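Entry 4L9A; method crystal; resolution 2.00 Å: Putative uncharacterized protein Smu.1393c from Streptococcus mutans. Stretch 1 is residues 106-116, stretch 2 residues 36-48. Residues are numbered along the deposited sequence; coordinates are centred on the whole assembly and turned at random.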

# COMPACT_ATOMS: atom_id res chain seq x y z
N HIS A 106 -2.36 19.25 -1.71
CA HIS A 106 -1.36 19.82 -2.61
C HIS A 106 -1.77 19.67 -4.08
O HIS A 106 -1.33 20.46 -4.92
CB HIS A 106 -0.01 19.14 -2.36
CG HIS A 106 1.13 19.75 -3.11
ND1 HIS A 106 1.68 20.97 -2.77
CD2 HIS A 106 1.86 19.29 -4.16
CE1 HIS A 106 2.69 21.24 -3.59
NE2 HIS A 106 2.82 20.23 -4.43
N PHE A 107 -2.60 18.68 -4.39
CA PHE A 107 -3.01 18.43 -5.78
C PHE A 107 -4.48 18.71 -6.06
O PHE A 107 -5.27 18.88 -5.13
CB PHE A 107 -2.65 17.01 -6.20
CG PHE A 107 -1.18 16.72 -6.16
CD1 PHE A 107 -0.35 17.18 -7.17
CD2 PHE A 107 -0.64 15.98 -5.13
CE1 PHE A 107 1.02 16.91 -7.14
CE2 PHE A 107 0.73 15.71 -5.09
CZ PHE A 107 1.56 16.19 -6.10
N LYS A 108 -4.85 18.72 -7.34
CA LYS A 108 -6.15 19.24 -7.77
C LYS A 108 -7.34 18.26 -7.69
O LYS A 108 -8.49 18.69 -7.59
CB LYS A 108 -6.06 19.82 -9.19
CG LYS A 108 -5.19 21.07 -9.31
CD LYS A 108 -5.01 21.49 -10.76
CE LYS A 108 -4.61 22.96 -10.88
NZ LYS A 108 -3.38 23.26 -10.10
N PHE A 109 -7.07 16.96 -7.74
CA PHE A 109 -8.15 15.98 -7.80
C PHE A 109 -9.20 16.21 -6.72
O PHE A 109 -8.87 16.57 -5.59
CB PHE A 109 -7.62 14.54 -7.75
CG PHE A 109 -7.00 14.15 -6.43
CD1 PHE A 109 -5.65 14.35 -6.19
CD2 PHE A 109 -7.77 13.54 -5.45
CE1 PHE A 109 -5.07 13.96 -4.98
CE2 PHE A 109 -7.21 13.15 -4.24
CZ PHE A 109 -5.85 13.36 -4.00
N GLN A 110 -10.47 16.04 -7.07
CA GLN A 110 -11.54 16.24 -6.09
C GLN A 110 -12.08 14.92 -5.52
O GLN A 110 -12.63 14.90 -4.41
CB GLN A 110 -12.66 17.11 -6.67
CG GLN A 110 -12.32 18.60 -6.68
CD GLN A 110 -11.77 19.07 -5.34
OE1 GLN A 110 -12.23 18.63 -4.29
NE2 GLN A 110 -10.78 19.95 -5.38
N SER A 111 -11.92 13.84 -6.26
CA SER A 111 -12.29 12.51 -5.76
C SER A 111 -11.15 11.51 -5.99
O SER A 111 -10.27 11.73 -6.83
CB SER A 111 -13.57 12.03 -6.43
OG SER A 111 -13.40 11.94 -7.83
N TYR A 112 -11.17 10.41 -5.24
CA TYR A 112 -10.09 9.45 -5.34
C TYR A 112 -10.51 8.03 -4.99
O TYR A 112 -11.56 7.80 -4.38
CB TYR A 112 -8.94 9.86 -4.42
CG TYR A 112 -9.29 9.75 -2.96
CD1 TYR A 112 -10.07 10.71 -2.33
CD2 TYR A 112 -8.84 8.68 -2.20
CE1 TYR A 112 -10.39 10.62 -0.98
CE2 TYR A 112 -9.16 8.56 -0.85
CZ TYR A 112 -9.93 9.53 -0.25
OH TYR A 112 -10.24 9.42 1.09
N LEU A 113 -9.69 7.07 -5.41
CA LEU A 113 -9.74 5.71 -4.89
C LEU A 113 -8.38 5.42 -4.28
O LEU A 113 -7.36 5.86 -4.80
CB LEU A 113 -10.04 4.70 -5.99
CG LEU A 113 -11.47 4.67 -6.54
CD1 LEU A 113 -11.65 5.76 -7.58
CD2 LEU A 113 -11.78 3.31 -7.13
N LEU A 114 -8.38 4.72 -3.16
CA LEU A 114 -7.15 4.29 -2.52
C LEU A 114 -6.84 2.86 -2.94
O LEU A 114 -7.73 2.00 -2.91
CB LEU A 114 -7.31 4.34 -1.00
CG LEU A 114 -6.84 5.63 -0.34
CD1 LEU A 114 -7.38 5.75 1.08
CD2 LEU A 114 -5.32 5.70 -0.38
N CYS A 115 -5.59 2.61 -3.32
CA CYS A 115 -5.14 1.26 -3.66
C CYS A 115 -3.92 1.00 -2.81
O CYS A 115 -2.91 1.70 -2.91
CB CYS A 115 -4.80 1.15 -5.15
SG CYS A 115 -4.19 -0.50 -5.68
N VAL A 116 -3.99 0.00 -1.93
CA VAL A 116 -2.90 -0.22 -1.00
C VAL A 116 -2.51 -1.68 -0.92
O VAL A 116 -3.33 -2.58 -1.23
CB VAL A 116 -3.26 0.28 0.43
CG1 VAL A 116 -3.89 1.65 0.36
CG2 VAL A 116 -4.22 -0.72 1.13
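Stretch 2 36-48: CHREGNPCFVFLS

A single side-chain oxygen, Asn-41 OD1, gathers three hydrogen bonds at the start of the pairing between the two stretches: it accepts hydrogen bonds from Gln-110 N and Ser-111 N, each 3.0 Å from it, and a weak one from Ser-111 OG at 3.4 Å. Asn-41 OD1 thus serves Ser-111 N in place of the backbone O of Asn-41, at the first residue of strand 111-116, and a cis peptide bond leads from Asn-41 into Pro-42. From there strand 43-47 runs parallel to strand 111-116, the axes 4.7 Å apart at closest approach and crossing at -26°. The register is regular, Tyr-112 beside Cys-43 through Val-116 beside Leu-47. Hydrogen bonds alternate in direction, as parallel pairing requires: Cys-43 N to Ser-111 O (2.9 Å), Leu-113 N to Cys-43 O (2.9 Å), Val-45 N to Leu-113 O (2.8 Å), Cys-115 N to Val-45 O (2.7 Å) and Leu-47 N to Cys-115 O (3.1 Å). One sheet face carries Leu-113, Cys-115, Phe-44 and Phe-46; Leu-113 CB lies over the Phe-44 ring, 4.1 Å from its centroid, and Cys-115 CB is 3.7 Å from Phe-46 CD1. The other carries Tyr-112, Leu-114, Val-116, Cys-43, Val-45 and Leu-47, with Leu-114 CD2 3.6 Å from Val-45 CG1. Before the strand, the CA-to-CB bond of Phe-109 (chi1 p) points toward stretch 2, and its ring offers a face to Cys-43, whose CB is 3.4 Å from Phe-109 CG. Farther back, the rings of Phe-107 and His-37 stack face to face, centroids 3.9 Å apart and planes at 16°. Gly-40 has phi/psi of 139/149, where a CB would jam against the preceding carbonyl. Two waters join the stretches: one links His-37 NE2 and Glu-39 OE1 to Phe-109 N, the other Glu-39 OE2 to Lys-108 N. Together the stretches bury 972 Å², both sides summed.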

# COMPACT_ATOMS: atom_id res chain seq x y z
N CYS A 36 4.80 10.66 -6.81
CA CYS A 36 4.71 10.66 -8.26
C CYS A 36 3.26 10.91 -8.62
O CYS A 36 2.36 10.32 -8.01
CB CYS A 36 5.16 9.32 -8.84
SG CYS A 36 6.85 8.89 -8.45
N HIS A 37 3.01 11.76 -9.61
CA HIS A 37 1.67 12.28 -9.81
C HIS A 37 1.28 12.49 -11.27
O HIS A 37 2.10 12.92 -12.09
CB HIS A 37 1.52 13.59 -9.03
CG HIS A 37 0.24 14.32 -9.32
ND1 HIS A 37 0.16 15.35 -10.23
CD2 HIS A 37 -1.00 14.17 -8.80
CE1 HIS A 37 -1.08 15.81 -10.26
NE2 HIS A 37 -1.81 15.11 -9.41
N ARG A 38 0.03 12.21 -11.58
CA ARG A 38 -0.54 12.46 -12.90
C ARG A 38 -1.89 13.12 -12.68
O ARG A 38 -2.67 12.67 -11.84
CB ARG A 38 -0.74 11.14 -13.66
CG ARG A 38 -1.23 11.31 -15.07
CD ARG A 38 -1.14 10.00 -15.83
NE ARG A 38 -2.32 9.15 -15.64
CZ ARG A 38 -2.33 7.84 -15.87
NH1 ARG A 38 -1.22 7.24 -16.28
NH2 ARG A 38 -3.44 7.13 -15.69
N GLU A 39 -2.16 14.18 -13.42
CA GLU A 39 -3.44 14.86 -13.33
C GLU A 39 -4.57 13.95 -13.77
O GLU A 39 -4.38 13.04 -14.56
CB GLU A 39 -3.46 16.13 -14.18
CG GLU A 39 -2.94 17.36 -13.46
CD GLU A 39 -3.78 17.70 -12.24
OE1 GLU A 39 -4.92 17.19 -12.14
OE2 GLU A 39 -3.29 18.47 -11.39
N GLY A 40 -5.77 14.23 -13.27
CA GLY A 40 -6.94 13.47 -13.65
C GLY A 40 -7.84 13.18 -12.46
O GLY A 40 -7.36 13.04 -11.34
N ASN A 41 -9.14 13.09 -12.74
CA ASN A 41 -10.16 12.89 -11.72
C ASN A 41 -11.09 11.75 -12.14
O ASN A 41 -11.60 11.77 -13.26
CB ASN A 41 -10.95 14.20 -11.56
CG ASN A 41 -11.70 14.28 -10.25
OD1 ASN A 41 -11.12 14.08 -9.18
ND2 ASN A 41 -12.99 14.59 -10.33
N PRO A 42 -11.29 10.74 -11.27
CA PRO A 42 -10.73 10.60 -9.92
C PRO A 42 -9.26 10.22 -9.95
O PRO A 42 -8.72 9.84 -10.98
CB PRO A 42 -11.54 9.44 -9.33
CG PRO A 42 -11.90 8.61 -10.51
CD PRO A 42 -12.19 9.62 -11.60
N CYS A 43 -8.62 10.33 -8.80
CA CYS A 43 -7.21 10.00 -8.69
C CYS A 43 -7.02 8.68 -7.95
O CYS A 43 -7.56 8.49 -6.86
CB CYS A 43 -6.46 11.13 -7.97
SG CYS A 43 -4.68 10.88 -7.82
N PHE A 44 -6.26 7.77 -8.56
CA PHE A 44 -5.83 6.56 -7.86
C PHE A 44 -4.62 6.84 -6.99
O PHE A 44 -3.52 7.14 -7.49
CB PHE A 44 -5.55 5.43 -8.85
CG PHE A 44 -6.73 4.52 -9.06
CD1 PHE A 44 -6.72 3.21 -8.58
CD2 PHE A 44 -7.86 4.97 -9.73
CE1 PHE A 44 -7.83 2.38 -8.78
CE2 PHE A 44 -8.95 4.15 -9.93
CZ PHE A 44 -8.93 2.85 -9.45
N VAL A 45 -4.84 6.74 -5.68
CA VAL A 45 -3.81 6.98 -4.70
C VAL A 45 -3.23 5.64 -4.23
O VAL A 45 -3.98 4.76 -3.78
CB VAL A 45 -4.39 7.74 -3.48
CG1 VAL A 45 -3.33 7.89 -2.40
CG2 VAL A 45 -4.96 9.10 -3.91
N PHE A 46 -1.92 5.49 -4.32
CA PHE A 46 -1.26 4.23 -3.95
C PHE A 46 -0.42 4.34 -2.69
O PHE A 46 0.37 5.28 -2.53
CB PHE A 46 -0.36 3.75 -5.10
CG PHE A 46 -1.11 3.44 -6.36
CD1 PHE A 46 -1.58 2.16 -6.62
CD2 PHE A 46 -1.37 4.44 -7.29
CE1 PHE A 46 -2.27 1.88 -7.78
CE2 PHE A 46 -2.06 4.17 -8.46
CZ PHE A 46 -2.52 2.89 -8.70
N LEU A 47 -0.57 3.35 -1.82
CA LEU A 47 0.26 3.22 -0.64
C LEU A 47 0.82 1.80 -0.58
O LEU A 47 0.09 0.83 -0.78
CB LEU A 47 -0.52 3.51 0.64
CG LEU A 47 -1.17 4.88 0.83
CD1 LEU A 47 -2.09 4.86 2.06
CD2 LEU A 47 -0.11 6.00 0.93
N SER A 48 2.11 1.70 -0.30
CA SER A 48 2.79 0.43 -0.27
C SER A 48 2.68 -0.22 1.10
O SER A 48 2.19 0.38 2.06
CB SER A 48 4.26 0.63 -0.65
OG SER A 48 4.33 1.07 -1.99
O HOH W 1 -4.78 15.95 -9.16
O HOH W 2 -2.60 19.04 -9.13